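Local coordinates for protein group 3 allergen SMIPP-S Yv6023A04 (Sarcoptes scabiei type hominis, PDB 3H7O) that is an inactivated scabies mite paralogue of trypsin-like (S1) serine proteases that probably lacks the peptidase activity usual in its family, at residues A31-W36 with D223-K228; I55-T60 with P66-P71; Y77-R82 with V218-D223; T85-I90 with P161-L166. The protein carries 3 engineered substitutions. One frame throughout, in Å; residues are numbered along the deposited sequence.

Contact 1 of 4, residues A31-W36 with D223-K228; sequences AILSQW and DIIKKK
Lys228 lays its aliphatic chain across the indole of Trp36, the close-packed part of the contact. CD rests over the five-membered ring, 3.5 Å from Trp36 CD2, while CG of Gln35 lies against the opposite face. A bend in the lysine chain at chi3 (74°) carries NZ over the six-membered ring, 4.4 Å from its centroid, an off-centre cation-pi contact; the ammonium also bonds to the carbonyl of Leu95. A second apolar touch joins Leu33 CB and Ile225 CD1 at 3.9 Å, the side chains meeting nearly at right angles. Water fills in the looser side. One links Ser34 OG to Lys228 O between the patches; another, past the pyrrole edge of the indole, accepts from Trp36 NE1 (2.9 Å) and donates to Lys228 OXT (2.7 Å). Ser34 OG also accepts from Trp36 N, an ST turn at the bend after strand 26-32. The end of helix 218-225 and the C-terminal tail lie against this bend, Ile224 and Lys228 also touching Phe37 of strand 37-40.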
loop_
_atom_site.group_PDB
_atom_site.type_symbol
_atom_site.label_atom_id
_atom_site.label_comp_id
_atom_site.label_asym_id
_atom_site.label_seq_id
_atom_site.Cartn_x
_atom_site.Cartn_y
_atom_site.Cartn_z
ATOM N N ALA A 31 1.377 -1.214 -4.926
ATOM C CA ALA A 31 1.271 -2.515 -5.581
ATOM C C ALA A 31 1.271 -2.383 -7.100
ATOM O O ALA A 31 0.579 -1.531 -7.656
ATOM C CB ALA A 31 0.015 -3.240 -5.126
ATOM N N ILE A 32 2.036 -3.240 -7.768
ATOM C CA ILE A 32 2.020 -3.304 -9.231
ATOM C C ILE A 32 0.707 -3.952 -9.676
ATOM O O ILE A 32 0.402 -5.083 -9.288
ATOM C CB ILE A 32 3.215 -4.113 -9.789
ATOM C CG1 ILE A 32 4.544 -3.465 -9.387
ATOM C CG2 ILE A 32 3.123 -4.246 -11.314
ATOM C CD1 ILE A 32 5.770 -4.337 -9.665
ATOM N N LEU A 33 -0.075 -3.216 -10.459
ATOM C CA LEU A 33 -1.282 -3.755 -11.091
ATOM C C LEU A 33 -0.983 -4.248 -12.507
ATOM O O LEU A 33 -1.617 -5.188 -12.992
ATOM C CB LEU A 33 -2.389 -2.699 -11.129
ATOM C CG LEU A 33 -2.920 -2.163 -9.792
ATOM C CD1 LEU A 33 -3.868 -1.000 -10.041
ATOM C CD2 LEU A 33 -3.609 -3.263 -8.995
ATOM N N SER A 34 -0.037 -3.575 -13.163
ATOM C CA SER A 34 0.491 -3.956 -14.476
ATOM C C SER A 34 1.729 -3.094 -14.736
ATOM O O SER A 34 2.126 -2.306 -13.875
ATOM C CB SER A 34 -0.551 -3.743 -15.582
ATOM O OG SER A 34 -0.725 -2.366 -15.864
ATOM N N GLN A 35 2.326 -3.217 -15.920
ATOM C CA GLN A 35 3.497 -2.395 -16.268
ATOM C C GLN A 35 3.168 -0.900 -16.328
ATOM O O GLN A 35 4.066 -0.061 -16.263
ATOM C CB GLN A 35 4.121 -2.854 -17.592
ATOM C CG GLN A 35 3.257 -2.576 -18.822
ATOM C CD GLN A 35 3.881 -3.064 -20.116
ATOM O OE1 GLN A 35 5.099 -3.043 -20.283
ATOM N NE2 GLN A 35 3.039 -3.495 -21.045
ATOM N N TRP A 36 1.881 -0.577 -16.440
ATOM C CA TRP A 36 1.436 0.805 -16.601
ATOM C C TRP A 36 0.865 1.458 -15.336
ATOM O O TRP A 36 0.815 2.687 -15.253
ATOM C CB TRP A 36 0.391 0.903 -17.718
ATOM C CG TRP A 36 0.904 0.573 -19.092
ATOM C CD1 TRP A 36 0.516 -0.474 -19.882
ATOM C CD2 TRP A 36 1.884 1.302 -19.846
ATOM N NE1 TRP A 36 1.193 -0.443 -21.078
ATOM C CE2 TRP A 36 2.040 0.635 -21.081
ATOM C CE3 TRP A 36 2.647 2.454 -19.596
ATOM C CZ2 TRP A 36 2.930 1.079 -22.067
ATOM C CZ3 TRP A 36 3.527 2.897 -20.575
ATOM C CH2 TRP A 36 3.663 2.208 -21.795
ATOM N N ASP A 223 -11.560 -0.300 -14.695
ATOM C CA ASP A 223 -11.820 0.798 -15.635
ATOM C C ASP A 223 -10.567 1.612 -15.958
ATOM O O ASP A 223 -10.364 2.022 -17.101
ATOM C CB ASP A 223 -12.918 1.724 -15.100
ATOM C CG ASP A 223 -14.307 1.124 -15.223
ATOM O OD1 ASP A 223 -14.488 0.168 -16.008
ATOM O OD2 ASP A 223 -15.225 1.616 -14.532
ATOM N N ILE A 224 -9.736 1.850 -14.949
ATOM C CA ILE A 224 -8.483 2.581 -15.142
ATOM C C ILE A 224 -7.431 1.712 -15.844
ATOM O O ILE A 224 -6.772 2.173 -16.774
ATOM C CB ILE A 224 -7.929 3.147 -13.803
ATOM C CG1 ILE A 224 -8.990 3.984 -13.062
ATOM C CG2 ILE A 224 -6.639 3.945 -14.024
ATOM C CD1 ILE A 224 -9.564 5.167 -13.833
ATOM N N ILE A 225 -7.291 0.460 -15.403
ATOM C CA ILE A 225 -6.319 -0.485 -15.980
ATOM C C ILE A 225 -6.494 -0.657 -17.490
ATOM O O ILE A 225 -5.509 -0.740 -18.227
ATOM C CB ILE A 225 -6.366 -1.877 -15.277
ATOM C CG1 ILE A 225 -5.623 -1.830 -13.942
ATOM C CG2 ILE A 225 -5.770 -2.980 -16.169
ATOM C CD1 ILE A 225 -5.660 -3.142 -13.172
ATOM N N LYS A 226 -7.745 -0.694 -17.941
ATOM C CA LYS A 226 -8.059 -0.912 -19.358
ATOM C C LYS A 226 -7.726 0.282 -20.267
ATOM O O LYS A 226 -7.809 0.171 -21.491
ATOM C CB LYS A 226 -9.525 -1.341 -19.528
ATOM C CG LYS A 226 -10.550 -0.250 -19.230
ATOM C CD LYS A 226 -11.959 -0.811 -19.055
ATOM C CE LYS A 226 -12.639 -1.087 -20.382
ATOM N NZ LYS A 226 -14.039 -1.560 -20.183
ATOM N N LYS A 227 -7.345 1.411 -19.666
ATOM C CA LYS A 227 -6.946 2.611 -20.418
ATOM C C LYS A 227 -5.710 2.379 -21.288
ATOM O O LYS A 227 -5.594 2.953 -22.371
ATOM C CB LYS A 227 -6.703 3.798 -19.480
ATOM C CG LYS A 227 -7.960 4.389 -18.862
ATOM C CD LYS A 227 -7.642 5.664 -18.090
ATOM C CE LYS A 227 -8.857 6.188 -17.337
ATOM N NZ LYS A 227 -9.993 6.548 -18.234
ATOM N N LYS A 228 -4.786 1.551 -20.801
ATOM C CA LYS A 228 -3.630 1.112 -21.593
ATOM C C LYS A 228 -3.146 -0.285 -21.198
ATOM O O LYS A 228 -3.222 -0.687 -20.040
ATOM C CB LYS A 228 -2.476 2.131 -21.548
ATOM C CG LYS A 228 -2.277 2.841 -20.219
ATOM C CD LYS A 228 -0.888 3.471 -20.097
ATOM C CE LYS A 228 -0.711 4.722 -20.946
ATOM N NZ LYS A 228 0.474 5.517 -20.492
ATOM O OXT LYS A 228 -2.668 -1.053 -22.033
HETATM O O HOH W 1 -2.490 -1.917 -17.809
HETATM O O HOH W 2 -0.320 -1.783 -23.179
#

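Contact 2 of 4, residues I55-T60 with P66-P71; sequences IQYEST and PGKSDP
A beta hairpin made by strands 54-57 and 68-78 pairs Ile55 with Asp70 and Tyr57 with Lys68, in antiparallel hydrogen-bonded pairs. Ile55 N bonds to Asp70 O (3.0 Å), and Asp70 N bonds back to Ile55 O (2.7 Å); Tyr57 and Lys68 exchange a like pair. Gln56 faces Ser69 in the non-hydrogen-bonded pair between them. Its CG stands anti to the backbone N (chi1 -176°) and the chain runs on extended, so that NE2 meets Pro66 O at 2.8 Å in the carbonyl plane, on a lone pair. NE2 also bonds to Leu62 O and OE1 to Arg18, fixing the amide. The hairpin supplies two strands of the closed six-stranded first barrel of the chymotrypsin-like fold, the Gln56 backbone bonding on its other side to Ala16. On the face with Tyr57, Lys68 CB lies over the phenol ring toward its rim, 3.7 Å from the centroid, a CH-pi contact, while Tyr57 OH binds Lys100 N. Lys68 NZ reaches Glu58 OE1 at 3.1 Å, a salt bridge with the ammonium above the carboxylate plane; OE2 is held by Ser106 OG. At the turn end, Gly67, whose positive phi (62°) suits a glycine, brings CA to 3.4 Å from Tyr57 O, a CA-H...O contact.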
loop_
_atom_site.group_PDB
_atom_site.type_symbol
_atom_site.label_atom_id
_atom_site.label_comp_id
_atom_site.label_asym_id
_atom_site.label_seq_id
_atom_site.Cartn_x
_atom_site.Cartn_y
_atom_site.Cartn_z
ATOM N N ILE A 55 8.550 5.597 -8.748
ATOM C CA ILE A 55 8.240 4.234 -8.330
ATOM C C ILE A 55 9.530 3.427 -8.246
ATOM O O ILE A 55 10.205 3.230 -9.257
ATOM C CB ILE A 55 7.273 3.517 -9.322
ATOM C CG1 ILE A 55 5.984 4.323 -9.542
ATOM C CG2 ILE A 55 6.989 2.065 -8.869
ATOM C CD1 ILE A 55 5.156 4.562 -8.294
ATOM N N GLN A 56 9.859 2.966 -7.042
ATOM C CA GLN A 56 11.001 2.084 -6.832
ATOM C C GLN A 56 10.496 0.650 -6.695
ATOM O O GLN A 56 9.612 0.362 -5.878
ATOM C CB GLN A 56 11.810 2.502 -5.596
ATOM C CG GLN A 56 13.091 1.672 -5.377
ATOM C CD GLN A 56 14.027 2.248 -4.319
ATOM O OE1 GLN A 56 13.734 3.264 -3.683
ATOM N NE2 GLN A 56 15.170 1.595 -4.132
ATOM N N TYR A 57 11.064 -0.242 -7.499
ATOM C CA TYR A 57 10.605 -1.627 -7.551
ATOM C C TYR A 57 11.762 -2.619 -7.612
ATOM O O TYR A 57 12.914 -2.221 -7.787
ATOM C CB TYR A 57 9.583 -1.833 -8.687
ATOM C CG TYR A 57 10.038 -1.522 -10.107
ATOM C CD1 TYR A 57 10.109 -2.535 -11.068
ATOM C CD2 TYR A 57 10.346 -0.218 -10.506
ATOM C CE1 TYR A 57 10.503 -2.266 -12.384
ATOM C CE2 TYR A 57 10.747 0.061 -11.822
ATOM C CZ TYR A 57 10.818 -0.969 -12.753
ATOM O OH TYR A 57 11.206 -0.701 -14.052
ATOM N N GLU A 58 11.451 -3.903 -7.423
ATOM C CA GLU A 58 12.449 -4.983 -7.383
ATOM C C GLU A 58 13.451 -4.826 -6.238
ATOM O O GLU A 58 14.595 -5.264 -6.349
ATOM C CB GLU A 58 13.186 -5.113 -8.729
ATOM C CG GLU A 58 12.275 -5.349 -9.925
ATOM C CD GLU A 58 13.017 -5.749 -11.190
ATOM O OE1 GLU A 58 14.267 -5.741 -11.197
ATOM O OE2 GLU A 58 12.340 -6.080 -12.186
ATOM N N SER A 59 13.006 -4.228 -5.132
ATOM C CA SER A 59 13.908 -3.815 -4.058
ATOM C C SER A 59 13.685 -4.561 -2.745
ATOM O O SER A 59 12.596 -4.537 -2.175
ATOM C CB SER A 59 13.812 -2.297 -3.828
ATOM O OG SER A 59 14.645 -1.888 -2.753
ATOM N N THR A 60 14.744 -5.191 -2.256
ATOM C CA THR A 60 14.703 -5.899 -0.980
ATOM C C THR A 60 15.149 -4.972 0.155
ATOM O O THR A 60 14.880 -5.228 1.328
ATOM C CB THR A 60 15.545 -7.190 -1.068
ATOM O OG1 THR A 60 14.967 -8.036 -2.073
ATOM C CG2 THR A 60 15.584 -7.941 0.261
ATOM N N PRO A 66 18.683 -1.504 -4.289
ATOM C CA PRO A 66 17.716 -0.494 -4.737
ATOM C C PRO A 66 16.800 -0.912 -5.889
ATOM O O PRO A 66 15.803 -0.231 -6.147
ATOM C CB PRO A 66 18.608 0.677 -5.165
ATOM C CG PRO A 66 19.886 0.039 -5.568
ATOM C CD PRO A 66 20.067 -1.120 -4.629
ATOM N N GLY A 67 17.134 -2.014 -6.561
ATOM C CA GLY A 67 16.339 -2.528 -7.678
ATOM C C GLY A 67 16.263 -1.554 -8.844
ATOM O O GLY A 67 17.287 -1.137 -9.384
ATOM N N LYS A 68 15.041 -1.187 -9.220
ATOM C CA LYS A 68 14.808 -0.254 -10.324
ATOM C C LYS A 68 13.961 0.935 -9.878
ATOM O O LYS A 68 13.254 0.856 -8.870
ATOM C CB LYS A 68 14.101 -0.969 -11.476
ATOM C CG LYS A 68 14.944 -2.008 -12.179
ATOM C CD LYS A 68 14.118 -2.736 -13.222
ATOM C CE LYS A 68 15.014 -3.381 -14.259
ATOM N NZ LYS A 68 15.764 -4.531 -13.689
ATOM N N SER A 69 14.027 2.024 -10.640
ATOM C CA SER A 69 13.199 3.195 -10.381
ATOM C C SER A 69 12.600 3.775 -11.659
ATOM O O SER A 69 13.307 4.006 -12.645
ATOM C CB SER A 69 13.987 4.262 -9.623
ATOM O OG SER A 69 14.312 3.807 -8.320
ATOM N N ASP A 70 11.290 4.002 -11.626
ATOM C CA ASP A 70 10.563 4.563 -12.755
ATOM C C ASP A 70 10.076 5.965 -12.389
ATOM O O ASP A 70 9.119 6.104 -11.625
ATOM C CB ASP A 70 9.372 3.664 -13.105
ATOM C CG ASP A 70 8.754 3.996 -14.451
ATOM O OD1 ASP A 70 8.845 5.161 -14.899
ATOM O OD2 ASP A 70 8.152 3.082 -15.058
ATOM N N PRO A 71 10.743 7.007 -12.924
ATOM C CA PRO A 71 10.389 8.405 -12.652
ATOM C C PRO A 71 9.431 9.005 -13.686
ATOM O O PRO A 71 9.511 10.201 -13.978
ATOM C CB PRO A 71 11.738 9.105 -12.753
ATOM C CG PRO A 71 12.425 8.351 -13.853
ATOM C CD PRO A 71 12.004 6.908 -13.683
HETATM O O HOH W 3 14.576 5.379 -6.176
#

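Contact 3 of 4, residues Y77-R82 with V218-D223; sequences YLSFYR and VSWIQD
The chain leaves strand 68-78 beside the C-terminal helix, with the CA atoms of Ser79 and Trp220 8.1 Å apart and those of Tyr77 and Ile221 9.5 Å apart, so the gap is bridged by side chains. Of residues 218-223, Trp220 alone touches the strand end. Its CG lies anti to the backbone N (chi1 166°), which swings the indole off the helix and toward the end of the strand. Ser79 CB sits squarely over the six-membered ring, 3.7 Å from the centroid and 10° off the normal, a CH-pi contact in which the methylene, rather than the hydroxyl, meets the ring. The carbonyl of Tyr77 takes the rim instead: its O lies near the ring plane, 3.7 Å from Trp220 CZ2. Tyr77 CB adds a looser apolar touch to the same CZ2 at 4.2 Å, while its phenol ring leads away from Trp220 toward Ile224 and Lys227 farther along, and its OH bonds to Glu94. Ile92 of strand 91-95 also touches the indole, so that the ring packs against two adjoining strands of the first barrel. The indole thus offers its pi face to a C-H and its C-H rim to an oxygen, and helix and strand are joined here by dispersion and probably weak electrostatic attraction.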
loop_
_atom_site.group_PDB
_atom_site.type_symbol
_atom_site.label_atom_id
_atom_site.label_comp_id
_atom_site.label_asym_id
_atom_site.label_seq_id
_atom_site.Cartn_x
_atom_site.Cartn_y
_atom_site.Cartn_z
ATOM N N TYR A 77 -4.892 8.990 -10.299
ATOM C CA TYR A 77 -6.342 8.784 -10.316
ATOM C C TYR A 77 -6.868 8.590 -8.906
ATOM O O TYR A 77 -6.405 7.706 -8.184
ATOM C CB TYR A 77 -6.723 7.571 -11.172
ATOM C CG TYR A 77 -6.463 7.737 -12.651
ATOM C CD1 TYR A 77 -7.399 8.362 -13.481
ATOM C CD2 TYR A 77 -5.286 7.263 -13.224
ATOM C CE1 TYR A 77 -7.162 8.513 -14.849
ATOM C CE2 TYR A 77 -5.038 7.411 -14.586
ATOM C CZ TYR A 77 -5.978 8.036 -15.391
ATOM O OH TYR A 77 -5.727 8.176 -16.737
ATOM N N LEU A 78 -7.847 9.408 -8.534
ATOM C CA LEU A 78 -8.484 9.335 -7.220
ATOM C C LEU A 78 -9.958 8.948 -7.358
ATOM O O LEU A 78 -10.564 9.140 -8.417
ATOM C CB LEU A 78 -8.356 10.679 -6.486
ATOM C CG LEU A 78 -6.956 11.289 -6.309
ATOM C CD1 LEU A 78 -7.052 12.728 -5.821
ATOM C CD2 LEU A 78 -6.081 10.458 -5.371
ATOM N N SER A 79 -10.524 8.390 -6.290
ATOM C CA SER A 79 -11.940 8.028 -6.266
ATOM C C SER A 79 -12.636 8.687 -5.077
ATOM O O SER A 79 -12.853 8.053 -4.041
ATOM C CB SER A 79 -12.114 6.504 -6.223
ATOM O OG SER A 79 -13.489 6.150 -6.242
ATOM N N PHE A 80 -12.971 9.967 -5.241
ATOM C CA PHE A 80 -13.643 10.758 -4.204
ATOM C C PHE A 80 -12.874 10.741 -2.881
ATOM O O PHE A 80 -13.462 10.539 -1.814
ATOM C CB PHE A 80 -15.093 10.278 -3.986
ATOM C CG PHE A 80 -15.942 10.289 -5.233
ATOM C CD1 PHE A 80 -16.760 11.380 -5.525
ATOM C CD2 PHE A 80 -15.943 9.198 -6.105
ATOM C CE1 PHE A 80 -17.557 11.393 -6.673
ATOM C CE2 PHE A 80 -16.734 9.199 -7.255
ATOM C CZ PHE A 80 -17.543 10.300 -7.540
ATOM N N TYR A 81 -11.558 10.944 -2.955
ATOM C CA TYR A 81 -10.733 11.003 -1.751
ATOM C C TYR A 81 -11.134 12.185 -0.879
ATOM O O TYR A 81 -11.281 13.304 -1.365
ATOM C CB TYR A 81 -9.238 11.077 -2.085
ATOM C CG TYR A 81 -8.376 11.291 -0.860
ATOM C CD1 TYR A 81 -8.304 10.321 0.142
ATOM C CD2 TYR A 81 -7.650 12.468 -0.688
ATOM C CE1 TYR A 81 -7.526 10.513 1.272
ATOM C CE2 TYR A 81 -6.867 12.667 0.443
ATOM C CZ TYR A 81 -6.811 11.682 1.414
ATOM O OH TYR A 81 -6.044 11.864 2.537
ATOM N N ARG A 82 -11.307 11.922 0.411
ATOM C CA ARG A 82 -11.719 12.946 1.361
ATOM C C ARG A 82 -10.584 13.244 2.332
ATOM O O ARG A 82 -10.259 12.431 3.193
ATOM C CB ARG A 82 -12.987 12.510 2.107
ATOM C CG ARG A 82 -14.126 12.028 1.196
ATOM C CD ARG A 82 -14.646 13.143 0.297
ATOM N NE ARG A 82 -15.297 14.205 1.061
ATOM C CZ ARG A 82 -15.400 15.470 0.662
ATOM N NH1 ARG A 82 -14.884 15.855 -0.499
ATOM N NH2 ARG A 82 -16.015 16.357 1.433
ATOM N N VAL A 218 -12.587 -2.522 -7.108
ATOM C CA VAL A 218 -12.025 -3.293 -8.216
ATOM C C VAL A 218 -12.693 -2.983 -9.567
ATOM O O VAL A 218 -12.049 -3.079 -10.609
ATOM C CB VAL A 218 -11.940 -4.818 -7.893
ATOM C CG1 VAL A 218 -13.261 -5.507 -8.110
ATOM C CG2 VAL A 218 -10.844 -5.480 -8.718
ATOM N N SER A 219 -13.965 -2.582 -9.535
ATOM C CA SER A 219 -14.661 -2.125 -10.739
ATOM C C SER A 219 -14.018 -0.845 -11.284
ATOM O O SER A 219 -13.768 -0.726 -12.488
ATOM C CB SER A 219 -16.145 -1.900 -10.445
ATOM O OG SER A 219 -16.829 -1.477 -11.606
ATOM N N TRP A 220 -13.748 0.096 -10.382
ATOM C CA TRP A 220 -13.086 1.353 -10.716
ATOM C C TRP A 220 -11.642 1.119 -11.176
ATOM O O TRP A 220 -11.197 1.723 -12.153
ATOM C CB TRP A 220 -13.143 2.309 -9.515
ATOM C CG TRP A 220 -12.229 3.502 -9.608
ATOM C CD1 TRP A 220 -12.351 4.568 -10.457
ATOM C CD2 TRP A 220 -11.058 3.750 -8.816
ATOM N NE1 TRP A 220 -11.325 5.463 -10.244
ATOM C CE2 TRP A 220 -10.520 4.987 -9.243
ATOM C CE3 TRP A 220 -10.414 3.051 -7.786
ATOM C CZ2 TRP A 220 -9.364 5.537 -8.677
ATOM C CZ3 TRP A 220 -9.262 3.599 -7.221
ATOM C CH2 TRP A 220 -8.752 4.832 -7.671
ATOM N N ILE A 221 -10.930 0.235 -10.476
ATOM C CA ILE A 221 -9.552 -0.138 -10.835
ATOM C C ILE A 221 -9.488 -0.745 -12.242
ATOM O O ILE A 221 -8.639 -0.359 -13.051
ATOM C CB ILE A 221 -8.924 -1.100 -9.786
ATOM C CG1 ILE A 221 -8.712 -0.374 -8.452
ATOM C CG2 ILE A 221 -7.593 -1.675 -10.284
ATOM C CD1 ILE A 221 -8.502 -1.298 -7.265
ATOM N N GLN A 222 -10.394 -1.678 -12.531
ATOM C CA GLN A 222 -10.474 -2.311 -13.853
ATOM C C GLN A 222 -10.717 -1.295 -14.969
ATOM O O GLN A 222 -10.138 -1.413 -16.049
ATOM C CB GLN A 222 -11.558 -3.393 -13.886
ATOM C CG GLN A 222 -11.165 -4.706 -13.223
ATOM C CD GLN A 222 -12.339 -5.662 -13.047
ATOM O OE1 GLN A 222 -13.498 -5.307 -13.290
ATOM N NE2 GLN A 222 -12.043 -6.882 -12.616
ATOM N N ASP A 223 -11.560 -0.300 -14.695
ATOM C CA ASP A 223 -11.820 0.798 -15.635
ATOM C C ASP A 223 -10.567 1.612 -15.958
ATOM O O ASP A 223 -10.364 2.022 -17.101
ATOM C CB ASP A 223 -12.918 1.724 -15.100
ATOM C CG ASP A 223 -14.307 1.124 -15.223
ATOM O OD1 ASP A 223 -14.488 0.168 -16.008
ATOM O OD2 ASP A 223 -15.225 1.616 -14.532
#

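Contact 4 of 4, residues T85-I90 with P161-L166; sequences TMENDI and PIFLSL
Glu87 and Phe163 make the closest direct touch between these two loops, Glu87 OE1 lying 3.5 Å from Phe163 CE2, with carboxylate and ring planes 49° apart. Nearer the backbone on the same extended side chain, Glu87 CG packs on Ser165 CB at 3.7 Å. Water carries the polar part of the join. Two waters each donate to both Thr85 O and Phe163 O, a doubled bridge between carbonyl oxygens that themselves stand 4.2 Å apart. A third accepts from Asn88 N (2.9 Å) and meets Ser165 OG at 2.6 Å; that hydroxyl is also bonded to Gln167 N. Farther out, Arg156 holds the carbonyls of Leu164 and Ser165 to helix 152-159, and Asn88 is tied by its amide to Phe80 O and Tyr217 OH. Asp89 accepts from His43 N, a pair that probably corresponds to the aspartate and histidine of the catalytic triad in active S1 proteases; the loops meet between the two barrels of the chymotrypsin-like fold, near where the active-site cleft lies in active relatives.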
loop_
_atom_site.group_PDB
_atom_site.type_symbol
_atom_site.label_atom_id
_atom_site.label_comp_id
_atom_site.label_asym_id
_atom_site.label_seq_id
_atom_site.Cartn_x
_atom_site.Cartn_y
_atom_site.Cartn_z
ATOM N N THR A 85 -11.039 13.061 6.506
ATOM C CA THR A 85 -11.311 11.779 7.156
ATOM C C THR A 85 -10.466 10.648 6.590
ATOM O O THR A 85 -10.392 9.570 7.181
ATOM C CB THR A 85 -12.785 11.378 6.978
ATOM O OG1 THR A 85 -13.106 11.384 5.581
ATOM C CG2 THR A 85 -13.705 12.342 7.710
ATOM N N MET A 86 -9.839 10.911 5.442
ATOM C CA MET A 86 -9.136 9.900 4.643
ATOM C C MET A 86 -10.047 8.756 4.179
ATOM O O MET A 86 -9.606 7.619 4.016
ATOM C CB MET A 86 -7.877 9.390 5.354
ATOM C CG MET A 86 -6.803 10.460 5.519
ATOM S SD MET A 86 -5.195 9.780 5.951
ATOM C CE MET A 86 -5.477 9.303 7.649
ATOM N N GLU A 87 -11.322 9.076 3.958
ATOM C CA GLU A 87 -12.250 8.167 3.299
ATOM C C GLU A 87 -11.789 7.995 1.851
ATOM O O GLU A 87 -11.339 8.962 1.228
ATOM C CB GLU A 87 -13.675 8.728 3.346
ATOM C CG GLU A 87 -14.761 7.678 3.177
ATOM C CD GLU A 87 -16.182 8.239 3.234
ATOM O OE1 GLU A 87 -16.419 9.260 3.920
ATOM O OE2 GLU A 87 -17.073 7.642 2.592
ATOM N N ASN A 88 -11.891 6.770 1.333
ATOM C CA ASN A 88 -11.432 6.438 -0.028
ATOM C C ASN A 88 -9.939 6.720 -0.218
ATOM O O ASN A 88 -9.533 7.399 -1.162
ATOM C CB ASN A 88 -12.261 7.176 -1.091
ATOM C CG ASN A 88 -13.746 6.896 -0.972
ATOM O OD1 ASN A 88 -14.160 5.752 -0.797
ATOM N ND2 ASN A 88 -14.556 7.944 -1.061
ATOM N N ASP A 89 -9.134 6.188 0.695
ATOM C CA ASP A 89 -7.698 6.426 0.712
ATOM C C ASP A 89 -6.983 5.449 -0.218
ATOM O O ASP A 89 -6.204 4.595 0.217
ATOM C CB ASP A 89 -7.169 6.316 2.141
ATOM C CG ASP A 89 -5.818 6.979 2.319
ATOM O OD1 ASP A 89 -5.264 7.523 1.337
ATOM O OD2 ASP A 89 -5.314 6.954 3.458
ATOM N N ILE A 90 -7.256 5.607 -1.508
ATOM C CA ILE A 90 -6.757 4.715 -2.538
ATOM C C ILE A 90 -6.508 5.531 -3.819
ATOM O O ILE A 90 -7.261 6.458 -4.132
ATOM C CB ILE A 90 -7.752 3.540 -2.766
ATOM C CG1 ILE A 90 -7.123 2.440 -3.625
ATOM C CG2 ILE A 90 -9.109 4.050 -3.314
ATOM C CD1 ILE A 90 -7.927 1.149 -3.658
ATOM N N PRO A 161 -13.537 8.057 17.894
ATOM C CA PRO A 161 -14.004 9.222 17.133
ATOM C C PRO A 161 -13.468 9.296 15.700
ATOM O O PRO A 161 -13.905 10.155 14.937
ATOM C CB PRO A 161 -13.479 10.405 17.953
ATOM C CG PRO A 161 -12.270 9.876 18.635
ATOM C CD PRO A 161 -12.586 8.441 18.954
ATOM N N ILE A 162 -12.529 8.416 15.352
ATOM C CA ILE A 162 -11.957 8.367 14.006
ATOM C C ILE A 162 -12.891 7.607 13.065
ATOM O O ILE A 162 -13.161 6.418 13.266
ATOM C CB ILE A 162 -10.538 7.726 13.997
ATOM C CG1 ILE A 162 -9.532 8.643 14.709
ATOM C CG2 ILE A 162 -10.083 7.414 12.563
ATOM C CD1 ILE A 162 -8.150 8.033 14.920
ATOM N N PHE A 163 -13.379 8.301 12.039
ATOM C CA PHE A 163 -14.284 7.685 11.074
ATOM C C PHE A 163 -13.572 6.650 10.212
ATOM O O PHE A 163 -12.508 6.916 9.640
ATOM C CB PHE A 163 -14.966 8.732 10.178
ATOM C CG PHE A 163 -15.821 8.129 9.091
ATOM C CD1 PHE A 163 -17.126 7.725 9.359
ATOM C CD2 PHE A 163 -15.316 7.951 7.806
ATOM C CE1 PHE A 163 -17.921 7.155 8.362
ATOM C CE2 PHE A 163 -16.103 7.381 6.801
ATOM C CZ PHE A 163 -17.408 6.983 7.085
ATOM N N LEU A 164 -14.178 5.470 10.125
ATOM C CA LEU A 164 -13.751 4.444 9.178
ATOM C C LEU A 164 -14.921 4.118 8.265
ATOM O O LEU A 164 -16.027 3.877 8.739
ATOM C CB LEU A 164 -13.295 3.177 9.902
ATOM C CG LEU A 164 -12.075 3.237 10.826
ATOM C CD1 LEU A 164 -11.896 1.892 11.497
ATOM C CD2 LEU A 164 -10.826 3.613 10.056
ATOM N N SER A 165 -14.661 4.109 6.962
ATOM C CA SER A 165 -15.684 3.861 5.950
ATOM C C SER A 165 -16.148 2.404 5.896
ATOM O O SER A 165 -15.640 1.536 6.614
ATOM C CB SER A 165 -15.153 4.272 4.576
ATOM O OG SER A 165 -14.220 3.318 4.095
ATOM N N LEU A 166 -17.117 2.154 5.021
ATOM C CA LEU A 166 -17.615 0.815 4.740
ATOM C C LEU A 166 -16.612 -0.006 3.931
ATOM O O LEU A 166 -16.669 -1.237 3.921
ATOM C CB LEU A 166 -18.947 0.903 3.980
ATOM C CG LEU A 166 -20.160 1.419 4.761
ATOM C CD1 LEU A 166 -21.269 1.866 3.808
ATOM C CD2 LEU A 166 -20.674 0.354 5.719
HETATM O O HOH W 4 -11.372 9.508 9.671
HETATM O O HOH W 5 -11.977 7.241 7.002
HETATM O O HOH W 6 -12.581 4.138 2.213
#

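Contact 1 spans the longest stretch of chain and encloses the others: contact 2 closes first, contact 3 opens after it, and contact 4 is nested inside contact 3. Contacts 1 and 3 share helix 218-225 and Asp223, their centres about 12 Å apart. Contact 2 uses the same barrel, sharing strand 68-78 with contact 3, at about 24 Å between centres. Contact 4 lies about 29 Å from contact 2, centre to centre, across the molecule; it meets contact 3 through a probable hydrogen bond from Arg82 N to Glu87 O. Contact 2 builds the first barrel, contacts 1 and 3 bind the C-terminal helix to it, and contact 4 joins it to the second barrel.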